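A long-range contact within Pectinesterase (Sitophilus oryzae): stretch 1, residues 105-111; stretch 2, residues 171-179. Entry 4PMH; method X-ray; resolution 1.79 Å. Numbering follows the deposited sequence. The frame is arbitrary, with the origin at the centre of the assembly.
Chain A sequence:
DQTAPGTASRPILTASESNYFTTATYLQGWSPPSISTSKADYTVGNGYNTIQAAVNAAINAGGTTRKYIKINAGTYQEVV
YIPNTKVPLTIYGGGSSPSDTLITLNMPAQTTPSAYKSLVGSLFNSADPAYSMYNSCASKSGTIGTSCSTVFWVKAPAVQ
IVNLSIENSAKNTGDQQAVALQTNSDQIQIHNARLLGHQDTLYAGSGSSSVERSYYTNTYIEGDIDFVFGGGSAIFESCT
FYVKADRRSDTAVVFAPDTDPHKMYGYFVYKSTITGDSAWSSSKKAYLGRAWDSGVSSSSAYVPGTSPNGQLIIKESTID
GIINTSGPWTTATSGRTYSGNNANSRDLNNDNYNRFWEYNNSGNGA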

# COMPACT_ATOMS: atom_id res chain seq x y z
N LEU A 105 -9.30 12.42 5.63
CA LEU A 105 -9.86 13.43 4.73
C LEU A 105 -10.67 12.74 3.65
O LEU A 105 -10.45 11.56 3.39
N ASN A 106 -11.63 13.46 3.06
CA ASN A 106 -12.36 13.02 1.84
C ASN A 106 -11.73 13.82 0.70
O ASN A 106 -12.11 14.96 0.44
N MET A 107 -10.74 13.22 0.05
CA MET A 107 -9.90 13.95 -0.89
C MET A 107 -9.49 13.04 -2.02
O MET A 107 -8.38 12.49 -2.02
N PRO A 108 -10.40 12.86 -3.00
CA PRO A 108 -10.06 12.03 -4.16
C PRO A 108 -9.07 12.68 -5.13
O PRO A 108 -8.78 13.88 -5.04
N ALA A 109 -8.56 11.87 -6.06
CA ALA A 109 -7.71 12.38 -7.16
C ALA A 109 -8.43 13.47 -7.95
O ALA A 109 -7.79 14.34 -8.54
N GLN A 110 -9.76 13.41 -7.96
CA GLN A 110 -10.59 14.32 -8.75
C GLN A 110 -10.75 15.69 -8.10
O GLN A 110 -11.30 16.61 -8.70
N THR A 111 -10.27 15.83 -6.86
CA THR A 111 -10.25 17.10 -6.18
C THR A 111 -9.62 18.20 -7.03
O THR A 111 -8.55 18.02 -7.60
N LYS A 171 -15.65 8.23 -1.38
CA LYS A 171 -16.43 7.20 -2.05
C LYS A 171 -17.58 7.86 -2.86
O LYS A 171 -18.67 7.31 -3.00
N ASN A 172 -17.31 9.03 -3.43
CA ASN A 172 -18.35 9.93 -3.94
C ASN A 172 -18.99 9.43 -5.26
O ASN A 172 -20.19 9.60 -5.48
N THR A 173 -18.16 8.81 -6.11
CA THR A 173 -18.61 8.05 -7.28
C THR A 173 -17.84 6.74 -7.30
O THR A 173 -16.87 6.56 -6.57
N GLY A 174 -18.25 5.82 -8.18
CA GLY A 174 -17.53 4.57 -8.37
C GLY A 174 -16.22 4.72 -9.14
O GLY A 174 -15.47 3.77 -9.28
N ASP A 175 -15.93 5.91 -9.66
CA ASP A 175 -14.71 6.13 -10.45
C ASP A 175 -13.57 6.82 -9.69
O ASP A 175 -12.49 7.00 -10.26
N GLN A 176 -13.77 7.23 -8.44
CA GLN A 176 -12.74 8.02 -7.74
C GLN A 176 -11.60 7.19 -7.11
O GLN A 176 -11.86 6.21 -6.45
N GLN A 177 -10.36 7.64 -7.31
CA GLN A 177 -9.17 7.08 -6.66
C GLN A 177 -8.86 7.99 -5.48
O GLN A 177 -8.99 9.21 -5.61
N ALA A 178 -8.43 7.44 -4.35
CA ALA A 178 -8.14 8.27 -3.18
C ALA A 178 -7.18 7.54 -2.23
O ALA A 178 -7.56 6.59 -1.56
N VAL A 179 -5.96 8.04 -2.15
CA VAL A 179 -4.89 7.36 -1.45
C VAL A 179 -4.88 7.76 0.02
O VAL A 179 -4.96 8.93 0.36

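The two loops are pinned together by one backbone hydrogen bond, from Ala 109 N to Gln 177 O (2.7 Å), and by amide side chains on both sides of it. Where Pro 108 and Ala 178 come closest the side chains are small: Pro 108, in the C-gamma endo pucker, points toward the second stretch, and its CB lies 4.5 Å from Ala 178 CB and 3.4 Å from Gln 176 OE1.

Asn 106 leaves its backbone sideways, but its t rotamer (chi1 -178°) carries the amide to Asn 172, an m rotamer pointing toward the first stretch. The two amides meet head to tail: Asn 172 ND2 donates to Asn 106 OD1 at 3.0 Å, and Asn 106 ND2 returns a weak bond to Asn 172 OD1 at 3.4 Å. Asn 172 ND2 also donates to Gln 176 OE1 (2.7 Å), which the extended m, t conformation of Gln 176 brings within reach.

Gln 110 and Gln 177 instead both fold at chi2, each adopting m, p (chi2 69° and 81°). This bend brings their amides together, and Gln 110 NE2 donates to Gln 177 OE1 at 2.7 Å. Gln 110 OE1 rests 3.4 Å from Gln 176 CB, a contact without a hydrogen bond. Ala 109 CB, also directed toward the partner loop, packs 3.8 Å from Gln 177 OE1.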

# COMPACT_ATOMS: atom_id res chain seq x y z
CB LEU A 105 -8.74 14.23 4.07
CG LEU A 105 -7.99 15.26 4.90
CD1 LEU A 105 -6.77 15.74 4.16
CD2 LEU A 105 -8.90 16.42 5.25
CB ASN A 106 -13.86 13.34 1.97
CG ASN A 106 -14.69 12.87 0.76
OD1 ASN A 106 -14.19 12.62 -0.33
ND2 ASN A 106 -16.01 12.81 0.97
CB MET A 107 -8.66 14.51 -0.18
CG MET A 107 -7.89 15.52 -1.03
SD MET A 107 -6.64 16.43 -0.09
CE MET A 107 -5.34 15.20 0.06
CB PRO A 108 -11.43 11.84 -4.85
CG PRO A 108 -12.19 13.09 -4.51
CD PRO A 108 -11.75 13.44 -3.10
CB ALA A 109 -7.33 11.26 -8.10
CB GLN A 110 -11.95 13.65 -9.02
CG GLN A 110 -11.91 12.48 -10.02
CD GLN A 110 -11.20 11.22 -9.52
OE1 GLN A 110 -11.14 10.92 -8.31
NE2 GLN A 110 -10.67 10.45 -10.47
CB THR A 111 -9.45 17.00 -4.86
OG1 THR A 111 -10.06 16.02 -4.02
CG2 THR A 111 -9.42 18.32 -4.14
CB LYS A 171 -16.97 6.19 -1.02
CG LYS A 171 -17.63 6.83 0.20
CD LYS A 171 -18.15 5.80 1.19
CE LYS A 171 -19.63 5.49 0.99
NZ LYS A 171 -20.18 4.67 2.12
CB ASN A 172 -17.76 11.34 -4.09
CG ASN A 172 -17.11 11.82 -2.79
OD1 ASN A 172 -17.79 12.10 -1.82
ND2 ASN A 172 -15.78 11.89 -2.77
CB THR A 173 -18.32 8.78 -8.60
OG1 THR A 173 -16.92 8.68 -8.91
CG2 THR A 173 -18.73 10.26 -8.54
CB ASP A 175 -15.04 6.94 -11.72
CG ASP A 175 -15.65 6.08 -12.85
OD1 ASP A 175 -15.82 4.85 -12.69
OD2 ASP A 175 -15.96 6.65 -13.93
CB GLN A 176 -13.37 8.90 -6.66
CG GLN A 176 -14.29 10.00 -7.21
CD GLN A 176 -14.70 10.99 -6.14
OE1 GLN A 176 -14.60 10.70 -4.94
NE2 GLN A 176 -15.16 12.17 -6.55
CB GLN A 177 -7.95 7.10 -7.60
CG GLN A 177 -8.13 6.35 -8.93
CD GLN A 177 -8.88 7.16 -9.99
OE1 GLN A 177 -9.13 8.35 -9.82
NE2 GLN A 177 -9.24 6.51 -11.09
CB ALA A 178 -9.42 8.64 -2.46
CB VAL A 179 -3.50 7.65 -2.08
CG1 VAL A 179 -2.38 6.98 -1.27
CG2 VAL A 179 -3.47 7.17 -3.52